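PDB 2QL3: probable transcriptional regulator, LysR family protein from Rhodococcus sp., which probably binds DNA and regulates transcription as a LysR-type factor, this chain being its C-terminal substrate-binding domain without the DNA-binding part. Local coordinates for residues E86-A90 and L101-P105; V92-L98 and K172-E176; V185-H189 and F201-T206. All blocks are in the same frame, centred on the assembly; numbering follows the deposited sequence.

The chain is a LysR substrate-binding domain of periplasmic-binding-protein type, with contacts in two regions. Contacts 1 and 2 are neighbours, centres about 12 Å apart, and touch where A90 O lies 3.0 Å from K172 NZ; both draw on the loop between strands 69-84 and 106-109. Contact 3 lies across the chain's centre, about 33 Å from contact 2 and about 39 Å from contact 1 between centres. Contact 1 is a surface meeting of loop side chains; contacts 2 and 3 are partly buried. Strands 169-173 and 182-189, used by contacts 2 and 3, belong to one sheet. Chemistry follows place: backbone hydrogen bonds in contact 2, apolar helix-on-sheet packing in 3, imidazole-aliphatic packing in contact 1.

Contact 1 of 3, residues E86-A90 and L101-P105; sequences EHPLA and LAEHP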
# COMPACT_ATOMS: atom_id res chain seq x y z
N GLU A 86 4.95 -19.10 11.45
CA GLU A 86 4.78 -20.55 11.34
C GLU A 86 5.56 -21.13 10.15
O GLU A 86 5.49 -22.35 9.88
CB GLU A 86 3.28 -20.88 11.19
CG GLU A 86 2.47 -20.55 12.43
CD GLU A 86 0.97 -20.75 12.24
OE1 GLU A 86 0.54 -21.39 11.26
OE2 GLU A 86 0.20 -20.26 13.07
N HIS A 87 6.28 -20.27 9.43
CA HIS A 87 7.04 -20.72 8.29
C HIS A 87 8.11 -21.77 8.66
O HIS A 87 8.83 -21.60 9.66
CB HIS A 87 7.67 -19.56 7.54
CG HIS A 87 8.25 -19.94 6.22
ND1 HIS A 87 7.60 -19.67 5.03
CD2 HIS A 87 9.40 -20.57 5.89
CE1 HIS A 87 8.32 -20.12 4.02
NE2 HIS A 87 9.43 -20.65 4.52
N PRO A 88 8.21 -22.86 7.87
CA PRO A 88 9.25 -23.87 8.00
C PRO A 88 10.61 -23.24 8.37
O PRO A 88 11.24 -23.66 9.34
CB PRO A 88 9.29 -24.47 6.60
CG PRO A 88 7.86 -24.45 6.18
CD PRO A 88 7.29 -23.18 6.76
N LEU A 89 11.04 -22.21 7.64
CA LEU A 89 12.36 -21.66 7.91
C LEU A 89 12.38 -20.57 9.01
O LEU A 89 13.41 -19.92 9.20
CB LEU A 89 13.02 -21.15 6.62
CG LEU A 89 13.72 -22.21 5.76
CD1 LEU A 89 12.76 -23.23 5.15
CD2 LEU A 89 14.52 -21.51 4.70
N ALA A 90 11.28 -20.36 9.73
CA ALA A 90 11.23 -19.20 10.67
C ALA A 90 11.99 -19.47 11.96
O ALA A 90 12.33 -18.53 12.69
CB ALA A 90 9.81 -18.75 10.98
N LEU A 101 14.86 -21.74 0.20
CA LEU A 101 13.46 -21.41 -0.04
C LEU A 101 13.07 -21.64 -1.50
O LEU A 101 11.96 -21.32 -1.90
CB LEU A 101 13.24 -19.93 0.32
CG LEU A 101 13.29 -19.64 1.82
CD1 LEU A 101 13.53 -18.16 1.97
CD2 LEU A 101 11.92 -20.06 2.43
N ALA A 102 13.98 -22.17 -2.31
CA ALA A 102 13.70 -22.35 -3.73
C ALA A 102 12.42 -23.14 -4.01
O ALA A 102 11.74 -22.91 -5.03
CB ALA A 102 14.92 -22.99 -4.47
N GLU A 103 12.11 -24.10 -3.13
CA GLU A 103 10.93 -24.91 -3.34
C GLU A 103 9.69 -24.48 -2.51
O GLU A 103 8.65 -25.12 -2.61
CB GLU A 103 11.25 -26.42 -3.21
CG GLU A 103 12.17 -26.96 -4.37
CD GLU A 103 11.44 -27.04 -5.75
OE1 GLU A 103 10.59 -27.97 -5.94
OE2 GLU A 103 11.70 -26.18 -6.64
N HIS A 104 9.80 -23.41 -1.72
CA HIS A 104 8.65 -22.89 -0.94
C HIS A 104 7.99 -21.79 -1.77
O HIS A 104 8.68 -21.07 -2.51
CB HIS A 104 9.12 -22.29 0.38
CG HIS A 104 9.58 -23.29 1.38
ND1 HIS A 104 10.89 -23.71 1.47
CD2 HIS A 104 8.90 -23.95 2.35
CE1 HIS A 104 10.99 -24.61 2.43
NE2 HIS A 104 9.80 -24.76 2.99
N PRO A 105 6.64 -21.63 -1.64
CA PRO A 105 5.90 -20.68 -2.46
C PRO A 105 6.32 -19.27 -2.13
O PRO A 105 6.42 -18.94 -0.96
CB PRO A 105 4.43 -20.85 -2.00
CG PRO A 105 4.45 -21.68 -0.83
CD PRO A 105 5.76 -22.38 -0.71
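Both segments belong to the irregular loop that joins strands 69-84 and 106-109 in this LysR substrate-binding domain, and 101-105 opens with a type I beta turn, L101 to H104, closed by H104 N to L101 O at 3.0 Å. Along 86-90 the packing begins at H87, which, like P88 and L89, directs CB toward the turn. Its ring meets that of H104 with centroids 5.1 Å apart and planes at 45°, an oblique pairing; W151 also touches H87. P88 follows, with CB 3.7 Å from H104 NE2. L89 then reaches to both ends of the turn: its CD1 lies 3.5 Å from H104 CE1 and its CD2 3.6 Å from L101 CG. H104 thus meets H87, P88 and L89 together, a small interface of 222 Å² made by side-chain packing. H104 O accepts a hydrogen bond from W151 NE1, tying the turn to a neighbouring loop. At the end of the first segment, A90 N donates a hydrogen bond to H87 O, 2.7 Å away.

Contact 2 of 3, residues V92-L98 and K172-E176; sequences VDGPVRL and KPIAE
The irregular loop 92-98 runs parallel to the end of strand 169-173 and its extension to E176, with P95 level with P173, V96 with I174 and R97 with A175 (CA-CA 4.7, 5.1 and 5.4 Å). A single parallel beta bridge joins them: V96 N donates to P173 O at 2.9 Å, and A175 N to V96 O at 3.1 Å. One step on, a water accepts from L98 N (3.0 Å) and donates to A175 O (2.7 Å). V92-V96 forms a curved hollow filled by K172: chi1 m and chi2 t carry CD to 3.8 Å from V96 CG1, and off-rotamer chi3 (118°) and chi4 (104°) turn the tip, leaving CE 3.6 Å from G94 O. G94, at phi/psi 84/-163, lines that bend; a CB there would jam against the preceding carbonyl. P95 CB fits between P173 CB (4.1 Å) and A175 CB (3.8 Å), while L98 CD1 packs on I174 CG2 (3.9 Å). R97 NH1 bonds to E176 O at 2.8 Å; the salt bridge R97 NE to E176 OE1, 3.9 Å, is long. Main-chain bonds and the water thus set the register, apolar surfaces fill the rest, and charge sits at both ends: R97 and E176 as a fringe, K172 in the hollow.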
# COMPACT_ATOMS: atom_id res chain seq x y z
N VAL A 92 15.01 -20.87 11.69
CA VAL A 92 16.40 -20.56 11.27
C VAL A 92 17.00 -19.43 12.09
O VAL A 92 16.67 -18.26 11.89
CB VAL A 92 16.57 -20.27 9.70
CG1 VAL A 92 17.88 -19.52 9.40
CG2 VAL A 92 16.54 -21.57 8.89
N ASP A 93 17.86 -19.81 13.01
CA ASP A 93 18.75 -18.86 13.65
C ASP A 93 19.80 -18.26 12.67
O ASP A 93 20.50 -18.98 11.98
CB ASP A 93 19.46 -19.53 14.83
CG ASP A 93 20.13 -18.53 15.72
OD1 ASP A 93 19.54 -17.44 15.95
OD2 ASP A 93 21.23 -18.82 16.20
N GLY A 94 19.90 -16.94 12.63
CA GLY A 94 20.83 -16.25 11.73
C GLY A 94 20.27 -16.06 10.32
O GLY A 94 19.07 -16.17 10.11
N PRO A 95 21.15 -15.76 9.35
CA PRO A 95 20.67 -15.47 8.01
C PRO A 95 20.16 -16.71 7.23
O PRO A 95 20.57 -17.84 7.51
CB PRO A 95 21.90 -14.87 7.33
CG PRO A 95 22.91 -14.62 8.44
CD PRO A 95 22.62 -15.69 9.43
N VAL A 96 19.29 -16.50 6.25
CA VAL A 96 18.85 -17.65 5.43
C VAL A 96 19.67 -17.67 4.16
O VAL A 96 20.05 -16.63 3.68
CB VAL A 96 17.33 -17.63 5.07
CG1 VAL A 96 16.45 -17.64 6.31
CG2 VAL A 96 17.02 -16.46 4.18
N ARG A 97 19.99 -18.85 3.65
CA ARG A 97 20.41 -18.89 2.26
C ARG A 97 19.18 -19.08 1.40
O ARG A 97 18.39 -19.98 1.62
CB ARG A 97 21.48 -19.90 1.94
CG ARG A 97 21.78 -20.99 2.90
CD ARG A 97 23.15 -21.64 2.52
NE ARG A 97 23.69 -21.04 1.31
CZ ARG A 97 23.53 -21.48 0.06
NH1 ARG A 97 24.07 -20.80 -0.96
NH2 ARG A 97 22.84 -22.61 -0.18
N LEU A 98 19.00 -18.17 0.47
CA LEU A 98 17.76 -18.08 -0.30
C LEU A 98 17.51 -19.40 -1.00
O LEU A 98 16.37 -19.83 -1.13
CB LEU A 98 17.96 -17.02 -1.34
CG LEU A 98 17.05 -15.83 -1.53
CD1 LEU A 98 17.92 -14.75 -2.12
CD2 LEU A 98 15.97 -16.22 -2.49
N LYS A 172 14.50 -11.74 8.09
CA LYS A 172 15.82 -12.33 8.18
C LYS A 172 16.78 -11.83 7.12
O LYS A 172 16.37 -11.64 5.94
CB LYS A 172 15.70 -13.85 8.09
CG LYS A 172 14.81 -14.41 9.15
CD LYS A 172 15.01 -15.85 9.29
CE LYS A 172 15.49 -16.13 10.68
NZ LYS A 172 14.34 -16.68 11.41
N PRO A 173 18.08 -11.64 7.52
CA PRO A 173 19.11 -11.30 6.54
C PRO A 173 19.40 -12.51 5.62
O PRO A 173 19.23 -13.64 6.02
CB PRO A 173 20.36 -11.02 7.40
CG PRO A 173 19.95 -11.10 8.84
CD PRO A 173 18.62 -11.81 8.88
N ILE A 174 19.84 -12.21 4.40
CA ILE A 174 20.28 -13.17 3.40
C ILE A 174 21.82 -13.30 3.34
O ILE A 174 22.54 -12.33 3.47
CB ILE A 174 19.73 -12.76 1.98
CG1 ILE A 174 18.19 -12.61 2.04
CG2 ILE A 174 20.22 -13.77 0.90
CD1 ILE A 174 17.55 -11.47 1.19
N ALA A 175 22.31 -14.53 3.19
CA ALA A 175 23.72 -14.77 3.10
C ALA A 175 23.99 -15.82 2.03
O ALA A 175 23.07 -16.53 1.56
CB ALA A 175 24.29 -15.21 4.44
N GLU A 176 25.26 -15.90 1.67
CA GLU A 176 25.81 -16.82 0.65
C GLU A 176 25.05 -16.99 -0.64
O GLU A 176 24.44 -18.05 -0.85
CB GLU A 176 26.20 -18.18 1.22
CG GLU A 176 25.41 -18.67 2.37
CD GLU A 176 26.30 -19.26 3.43
OE1 GLU A 176 27.02 -20.25 3.12
OE2 GLU A 176 26.27 -18.74 4.58
O HOH W 1 21.26 -16.41 -0.45

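Contact 3 of 3, residues V185-H189 and F201-T206; sequences VVAWH and FIRFVT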
# COMPACT_ATOMS: atom_id res chain seq x y z
N VAL A 185 17.86 7.24 -3.17
CA VAL A 185 18.41 8.54 -3.56
C VAL A 185 17.35 9.66 -3.68
O VAL A 185 16.18 9.37 -3.91
CB VAL A 185 19.20 8.41 -4.88
CG1 VAL A 185 20.37 7.38 -4.71
CG2 VAL A 185 18.25 7.99 -6.08
N VAL A 186 17.77 10.90 -3.47
CA VAL A 186 17.09 12.08 -4.08
C VAL A 186 17.64 12.32 -5.50
O VAL A 186 18.85 12.29 -5.72
CB VAL A 186 17.14 13.37 -3.20
CG1 VAL A 186 18.61 13.92 -3.00
CG2 VAL A 186 16.20 14.48 -3.77
N ALA A 187 16.76 12.47 -6.48
CA ALA A 187 17.22 12.60 -7.87
C ALA A 187 16.61 13.79 -8.59
O ALA A 187 15.53 14.26 -8.24
CB ALA A 187 16.93 11.26 -8.65
N TRP A 188 17.33 14.31 -9.56
CA TRP A 188 16.80 15.36 -10.42
C TRP A 188 17.52 15.27 -11.74
O TRP A 188 18.55 14.65 -11.83
CB TRP A 188 16.99 16.75 -9.81
CG TRP A 188 18.43 17.17 -9.62
CD1 TRP A 188 19.18 17.93 -10.45
CD2 TRP A 188 19.28 16.79 -8.52
NE1 TRP A 188 20.47 18.09 -9.94
CE2 TRP A 188 20.56 17.40 -8.76
CE3 TRP A 188 19.09 16.02 -7.37
CZ2 TRP A 188 21.62 17.28 -7.86
CZ3 TRP A 188 20.15 15.87 -6.47
CH2 TRP A 188 21.41 16.50 -6.73
N HIS A 189 16.99 15.89 -12.77
CA HIS A 189 17.55 15.75 -14.11
C HIS A 189 18.76 16.70 -14.32
O HIS A 189 18.66 17.88 -14.03
CB HIS A 189 16.39 16.04 -15.07
CG HIS A 189 16.60 15.58 -16.47
ND1 HIS A 189 17.48 16.19 -17.33
CD2 HIS A 189 15.97 14.61 -17.18
CE1 HIS A 189 17.40 15.61 -18.52
NE2 HIS A 189 16.49 14.65 -18.46
N PHE A 201 15.52 21.99 -0.91
CA PHE A 201 15.02 20.63 -0.59
C PHE A 201 16.14 19.56 -0.60
O PHE A 201 16.30 18.79 0.37
CB PHE A 201 13.86 20.22 -1.49
CG PHE A 201 13.28 18.91 -1.15
CD1 PHE A 201 12.24 18.83 -0.24
CD2 PHE A 201 13.74 17.72 -1.75
CE1 PHE A 201 11.65 17.62 0.08
CE2 PHE A 201 13.15 16.49 -1.41
CZ PHE A 201 12.10 16.46 -0.45
N ILE A 202 16.91 19.54 -1.69
CA ILE A 202 17.99 18.65 -1.85
C ILE A 202 19.03 18.82 -0.73
O ILE A 202 19.47 17.83 -0.15
CB ILE A 202 18.65 18.82 -3.26
CG1 ILE A 202 17.65 18.45 -4.37
CG2 ILE A 202 20.01 18.04 -3.32
CD1 ILE A 202 17.93 19.04 -5.80
N ARG A 203 19.39 20.06 -0.40
CA ARG A 203 20.40 20.32 0.64
C ARG A 203 19.83 19.89 2.01
O ARG A 203 20.56 19.36 2.84
CB ARG A 203 20.88 21.82 0.66
CG ARG A 203 21.60 22.31 -0.60
CD ARG A 203 22.01 23.78 -0.44
NE ARG A 203 22.64 24.44 -1.60
CZ ARG A 203 22.69 25.77 -1.77
NH1 ARG A 203 22.14 26.58 -0.86
NH2 ARG A 203 23.30 26.33 -2.82
N PHE A 204 18.53 20.12 2.21
CA PHE A 204 17.90 19.86 3.49
C PHE A 204 17.80 18.35 3.75
O PHE A 204 18.10 17.89 4.87
CB PHE A 204 16.55 20.58 3.60
CG PHE A 204 15.81 20.31 4.93
CD1 PHE A 204 16.07 21.09 6.05
CD2 PHE A 204 14.91 19.27 5.03
CE1 PHE A 204 15.40 20.84 7.30
CE2 PHE A 204 14.25 19.00 6.25
CZ PHE A 204 14.51 19.79 7.40
N VAL A 205 17.45 17.55 2.73
CA VAL A 205 17.31 16.10 2.95
C VAL A 205 18.63 15.33 2.89
O VAL A 205 18.69 14.16 3.28
CB VAL A 205 16.25 15.44 2.02
CG1 VAL A 205 14.89 16.19 2.12
CG2 VAL A 205 16.77 15.36 0.55
N THR A 206 19.67 15.97 2.38
CA THR A 206 21.00 15.38 2.36
C THR A 206 21.95 15.98 3.42
O THR A 206 23.18 15.73 3.37
CB THR A 206 21.60 15.46 0.96
OG1 THR A 206 21.72 16.82 0.59
CG2 THR A 206 20.69 14.82 -0.04
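Strand 185-189 and helix 201-205 run nearly antiparallel, with N-to-C directions at 163° and axes 9.8 Å apart at closest approach: the C-terminal helix 196-205 folds back on the sheet of this LysR substrate-binding domain, of periplasmic-binding-protein type. The nearest CA pair is V186 and I202, at 7.0 Å. V186 and W188 direct CB toward the helix, whereas A187 between them points away. The two valine methyls spread along the helix: V186 CG2 is 4.3 Å from F201 CE2, at the ring edge, and 4.3 Å from I202 CG1, while V186 CG1 is 4.2 Å from V205 CG2 and 3.7 Å from T206 CG2. I202 extends to W188 and sets CD1 3.9 Å from the centroid of the W188 six-membered ring, 22° off its normal, a CH-pi contact over the face. Just past the helix, T206 OG1 donates to I202 O at 2.6 Å and T206 N to the same oxygen at 3.1 Å. Around this apolar interface, strands 57-61 and 69-84 pair antiparallel with strand 182-189, V57 touches F201 and I202, V72 meets V186 and T206, and helix 20-30 packs alongside, its F27 edge-to-face with F201.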